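Local coordinates for fatty acid/retinol binding protein protein 7, isoform A, confirmed BY transcript evidence (Caenorhabditis elegans, PDB 2W9Y), which probably binds oleic acid and related fatty acids, and perhaps retinoids, as a secreted, mainly helical lipid-binding protein of nematodes, at residues K114-H117 against Q118-Q121; K133-P136 against D137-F140. All coordinates share one frame; numbering follows the deposited sequence.

Two local contacts near the C terminus show how side chains a few residues apart also meet other helices. Following the chain, interaction 1 comes first and encloses no loop, since it joins successive turns of helix 111-121. A short connection leads into helix 125-134, and interaction 2 closes the beta turn just beyond that helix. The two are in series, neither nested nor crossing, with centres about 14 Å apart. They nevertheless meet in space: the terminal carboxylate, through Phe140 OXT, lies 2.8 Å from His117 ND1 in a probable hydrogen bond, and the rings of Phe120 and Phe140 stack. Both also pack against helix 82-104, so the tail, helix 111-121 and helix 82-104 are tied together.

Interaction 1: K114-H117 against Q118-Q121. With SO4 (sulfate ion), chain C.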
loop_
_atom_site.group_PDB
_atom_site.type_symbol
_atom_site.label_atom_id
_atom_site.label_comp_id
_atom_site.label_asym_id
_atom_site.label_seq_id
_atom_site.Cartn_x
_atom_site.Cartn_y
_atom_site.Cartn_z
ATOM N N LYS A 114 -5.655 11.852 -5.869
ATOM C CA LYS A 114 -6.716 12.575 -6.620
ATOM C C LYS A 114 -6.668 12.081 -8.071
ATOM O O LYS A 114 -7.726 11.953 -8.697
ATOM C CB LYS A 114 -6.496 14.139 -6.640
ATOM C CG LYS A 114 -6.443 14.790 -5.249
ATOM C CD LYS A 114 -7.790 14.948 -4.678
ATOM C CE LYS A 114 -7.749 15.646 -3.224
ATOM N NZ LYS A 114 -7.250 17.036 -3.192
ATOM N N ARG A 115 -5.469 11.850 -8.613
ATOM C CA ARG A 115 -5.347 11.306 -10.040
ATOM C C ARG A 115 -5.967 9.922 -10.130
ATOM O O ARG A 115 -6.688 9.640 -11.059
ATOM C CB ARG A 115 -3.909 11.218 -10.529
ATOM C CG ARG A 115 -3.293 12.596 -10.939
ATOM C CD ARG A 115 -3.900 13.164 -12.207
ATOM N NE ARG A 115 -3.619 12.215 -13.276
ATOM C CZ ARG A 115 -4.510 11.671 -14.083
ATOM N NH1 ARG A 115 -5.757 12.077 -14.068
ATOM N NH2 ARG A 115 -4.138 10.748 -14.942
ATOM N N LEU A 116 -5.686 9.056 -9.164
ATOM C CA LEU A 116 -6.328 7.745 -9.126
ATOM C C LEU A 116 -7.830 7.752 -9.114
ATOM O O LEU A 116 -8.487 6.890 -9.730
ATOM C CB LEU A 116 -5.869 6.970 -7.870
ATOM C CG LEU A 116 -4.483 6.358 -7.980
ATOM C CD1 LEU A 116 -4.117 5.873 -6.528
ATOM C CD2 LEU A 116 -4.507 5.243 -8.988
ATOM N N HIS A 117 -8.394 8.649 -8.325
ATOM C CA HIS A 117 -9.864 8.777 -8.314
ATOM C C HIS A 117 -10.382 9.230 -9.686
ATOM O O HIS A 117 -11.403 8.734 -10.156
ATOM C CB HIS A 117 -10.288 9.776 -7.248
ATOM C CG HIS A 117 -11.775 9.924 -7.085
ATOM N ND1 HIS A 117 -12.578 8.914 -6.606
ATOM C CD2 HIS A 117 -12.615 10.948 -7.399
ATOM C CE1 HIS A 117 -13.842 9.318 -6.602
ATOM N NE2 HIS A 117 -13.888 10.560 -7.036
ATOM N N GLN A 118 -9.732 10.232 -10.272
ATOM C CA GLN A 118 -10.168 10.720 -11.602
ATOM C C GLN A 118 -10.097 9.566 -12.631
ATOM O O GLN A 118 -11.031 9.339 -13.442
ATOM C CB GLN A 118 -9.295 11.912 -12.008
ATOM C CG GLN A 118 -9.801 12.716 -13.219
ATOM C CD GLN A 118 -9.173 12.228 -14.544
ATOM O OE1 GLN A 118 -8.508 11.171 -14.622
ATOM N NE2 GLN A 118 -9.373 13.011 -15.579
ATOM N N GLU A 119 -9.023 8.781 -12.566
ATOM C CA GLU A 119 -8.796 7.729 -13.539
ATOM C C GLU A 119 -9.820 6.634 -13.405
ATOM O O GLU A 119 -10.229 5.998 -14.410
ATOM C CB GLU A 119 -7.397 7.153 -13.354
ATOM C CG GLU A 119 -6.281 8.105 -13.820
ATOM C CD GLU A 119 -4.897 7.651 -13.385
ATOM O OE1 GLU A 119 -4.585 7.716 -12.165
ATOM O OE2 GLU A 119 -4.106 7.233 -14.252
ATOM N N PHE A 120 -10.230 6.377 -12.166
ATOM C CA PHE A 120 -11.167 5.262 -11.913
ATOM C C PHE A 120 -12.463 5.599 -12.620
ATOM O O PHE A 120 -13.165 4.738 -13.212
ATOM C CB PHE A 120 -11.406 5.110 -10.405
ATOM C CG PHE A 120 -12.361 4.015 -10.071
ATOM C CD1 PHE A 120 -11.924 2.711 -10.071
ATOM C CD2 PHE A 120 -13.716 4.296 -9.886
ATOM C CE1 PHE A 120 -12.814 1.626 -9.763
ATOM C CE2 PHE A 120 -14.634 3.265 -9.610
ATOM C CZ PHE A 120 -14.182 1.914 -9.560
ATOM N N GLN A 121 -12.775 6.877 -12.561
ATOM C CA GLN A 121 -14.020 7.369 -13.108
ATOM C C GLN A 121 -14.085 7.214 -14.606
ATOM O O GLN A 121 -15.162 7.114 -15.137
ATOM C CB GLN A 121 -14.205 8.858 -12.823
ATOM C CG GLN A 121 -14.240 9.268 -11.385
ATOM C CD GLN A 121 -15.276 8.589 -10.589
ATOM O OE1 GLN A 121 -16.427 8.390 -11.028
ATOM N NE2 GLN A 121 -14.896 8.232 -9.389
HETATM S S SO4 C . -0.731 9.445 -14.561
HETATM O O1 SO4 C . -0.532 8.174 -13.848
HETATM O O2 SO4 C . -1.859 9.152 -15.459
HETATM O O3 SO4 C . -1.017 10.522 -13.612
HETATM O O4 SO4 C . 0.473 9.851 -15.328
#
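Arg115 NH2 is shared between a sulfate, probably taken up from the crystallisation liquor, and Glu119, its i to i+4 salt-bridge partner one turn further along helix 111-121. Arg115 NH2 donates to sulfate O2 at 2.8 Å, while Arg115 NE reaches O3 of the same ion at 3.1 Å, so the sulfate sits at the edge of the guanidinium. Glu119 takes a different side. In the conformer described here, one of two modelled, its OE1 lies over a guanidinium face, and OE2 is 3.6 Å from Arg115 NH2. This pairing is one of charges only, made less certain by the second conformer, and OE2 has a further ionic partner in Lys90 on helix 82-104. Bends at chi2 and chi3 of Arg115 (-70° and -61°) bring NH1 round to Gln118 OE1 at 2.9 Å, a weak bond between planes turned 68° apart. On another side of the helix, Gln121 places NE2 over the rim of the His117 imidazole, 3.2 Å from His117 CE1, whereas His117 ND1 is engaged by the terminal carboxylate of Phe140. Towards the buried side, Leu116 O has two partners, accepting Phe120 N at 3.0 Å and hydrogen-bonding to Tyr87 OH.

Interaction 2: K133-P136 against D137-F140; sequences KNNP and DIKF
The Phe140 ring meets Asn135 at its edge: Asn135 CB lies near the ring plane, 3.7 Å from Phe140 CZ, and the Asn135 amide stands almost upright to the ring, the planes 82° apart. One face of the ring carries Ile138 CG2, 3.5 Å above its centre, and the opposite face is taken by Phe120 of helix 111-121. Ile138 also runs alongside Asn135, its CD1 3.8 Å from Asn135 OD1. With CG anti to its carbonyl carbon (chi1 -56°), Asn135 turns its amide back beside the preceding helix, where ND2 bonds to Leu131 O and OD1 receives Arg76 NH1. Replacing Asn135 by an alanine would probably leave Leu131 O and Arg76 NH1 without these mates and open a gap beside Ile138 CD1. Arg76 also forms a salt bridge with Asp137 OD2, an oxygen that is hydrogen-bonded to Thr18 as well, while Asp137 OD1 tucks back to 3.4 Å from Asn135 C. The backbone adds its own closure. Ile138 N donates a nearly straight bond to Asn135 O at 3.2 Å, although it approaches from well above the carbonyl plane. A water donates to the same Asn135 O and, at 2.9 Å, to Ile138 O, bridging the two carbonyls. Asn135 is the first residue to leave helical geometry after helix 125-134, and the result is a type I beta turn from Asn135 to Ile138, which folds the C-terminal tail back so that the buried Phe140 ring packs among helices 82-104, 111-121 and 125-134 of this all-alpha fold.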
loop_
_atom_site.group_PDB
_atom_site.type_symbol
_atom_site.label_atom_id
_atom_site.label_comp_id
_atom_site.label_asym_id
_atom_site.label_seq_id
_atom_site.Cartn_x
_atom_site.Cartn_y
_atom_site.Cartn_z
ATOM N N LYS A 133 -15.155 -5.662 -7.122
ATOM C CA LYS A 133 -15.395 -7.054 -6.701
ATOM C C LYS A 133 -14.091 -7.598 -6.084
ATOM O O LYS A 133 -14.119 -8.336 -5.108
ATOM C CB LYS A 133 -15.856 -7.905 -7.912
ATOM C CG LYS A 133 -16.242 -9.381 -7.586
ATOM C CD LYS A 133 -16.724 -10.089 -8.909
ATOM C CE LYS A 133 -16.398 -11.541 -8.897
ATOM N NZ LYS A 133 -17.166 -12.229 -9.971
ATOM N N ASN A 134 -12.948 -7.298 -6.698
ATOM C CA ASN A 134 -11.677 -7.757 -6.162
ATOM C C ASN A 134 -11.178 -6.979 -4.899
ATOM O O ASN A 134 -10.263 -7.445 -4.186
ATOM C CB ASN A 134 -10.597 -7.706 -7.246
ATOM C CG ASN A 134 -10.552 -8.961 -8.125
ATOM O OD1 ASN A 134 -11.394 -9.852 -7.978
ATOM N ND2 ASN A 134 -9.511 -9.079 -8.991
ATOM N N ASN A 135 -11.677 -5.763 -4.697
ATOM C CA ASN A 135 -11.227 -4.866 -3.590
ATOM C C ASN A 135 -12.474 -4.226 -2.925
ATOM O O ASN A 135 -12.669 -3.048 -3.035
ATOM C CB ASN A 135 -10.350 -3.713 -4.174
ATOM C CG ASN A 135 -9.161 -4.219 -4.974
ATOM O OD1 ASN A 135 -8.059 -4.411 -4.430
ATOM N ND2 ASN A 135 -9.376 -4.433 -6.336
ATOM N N PRO A 136 -13.332 -5.010 -2.264
ATOM C CA PRO A 136 -14.609 -4.495 -1.725
ATOM C C PRO A 136 -14.324 -3.567 -0.538
ATOM O O PRO A 136 -15.197 -2.786 -0.153
ATOM C CB PRO A 136 -15.352 -5.769 -1.247
ATOM C CG PRO A 136 -14.255 -6.837 -1.172
ATOM C CD PRO A 136 -13.175 -6.471 -2.098
ATOM N N ASP A 137 -13.074 -3.589 -0.052
ATOM C CA ASP A 137 -12.680 -2.752 1.120
ATOM C C ASP A 137 -12.139 -1.370 0.726
ATOM O O ASP A 137 -11.912 -0.506 1.595
ATOM C CB ASP A 137 -11.607 -3.478 1.957
ATOM C CG ASP A 137 -10.418 -3.916 1.119
ATOM O OD1 ASP A 137 -10.573 -4.144 -0.142
ATOM O OD2 ASP A 137 -9.343 -4.087 1.717
ATOM N N ILE A 138 -11.937 -1.143 -0.566
ATOM C CA ILE A 138 -11.406 0.132 -1.043
ATOM C C ILE A 138 -12.509 1.087 -1.536
ATOM O O ILE A 138 -13.457 0.659 -2.147
ATOM C CB ILE A 138 -10.399 -0.176 -2.213
ATOM C CG1 ILE A 138 -9.122 -0.729 -1.569
ATOM C CG2 ILE A 138 -10.099 1.090 -3.096
ATOM C CD1 ILE A 138 -7.955 -1.037 -2.625
ATOM N N LYS A 139 -12.371 2.381 -1.223
ATOM C CA LYS A 139 -13.266 3.403 -1.731
ATOM C C LYS A 139 -12.590 4.066 -2.970
ATOM O O LYS A 139 -11.753 4.982 -2.836
ATOM C CB LYS A 139 -13.540 4.439 -0.634
ATOM C CG LYS A 139 -14.675 5.475 -1.022
ATOM C CD LYS A 139 -14.870 6.534 0.069
ATOM C CE LYS A 139 -15.807 7.613 -0.458
ATOM N NZ LYS A 139 -16.055 8.591 0.618
ATOM N N PHE A 140 -12.968 3.638 -4.166
ATOM C CA PHE A 140 -12.255 4.078 -5.341
ATOM C C PHE A 140 -12.629 5.511 -5.701
ATOM O O PHE A 140 -13.760 5.976 -5.410
ATOM C CB PHE A 140 -12.586 3.162 -6.542
ATOM C CG PHE A 140 -11.908 1.844 -6.466
ATOM C CD1 PHE A 140 -10.615 1.712 -6.906
ATOM C CD2 PHE A 140 -12.565 0.726 -5.939
ATOM C CE1 PHE A 140 -9.935 0.524 -6.788
ATOM C CE2 PHE A 140 -11.914 -0.480 -5.841
ATOM C CZ PHE A 140 -10.617 -0.630 -6.290
ATOM O OXT PHE A 140 -11.847 6.244 -6.343
HETATM O O HOH W 1 -14.756 -1.368 -3.691
#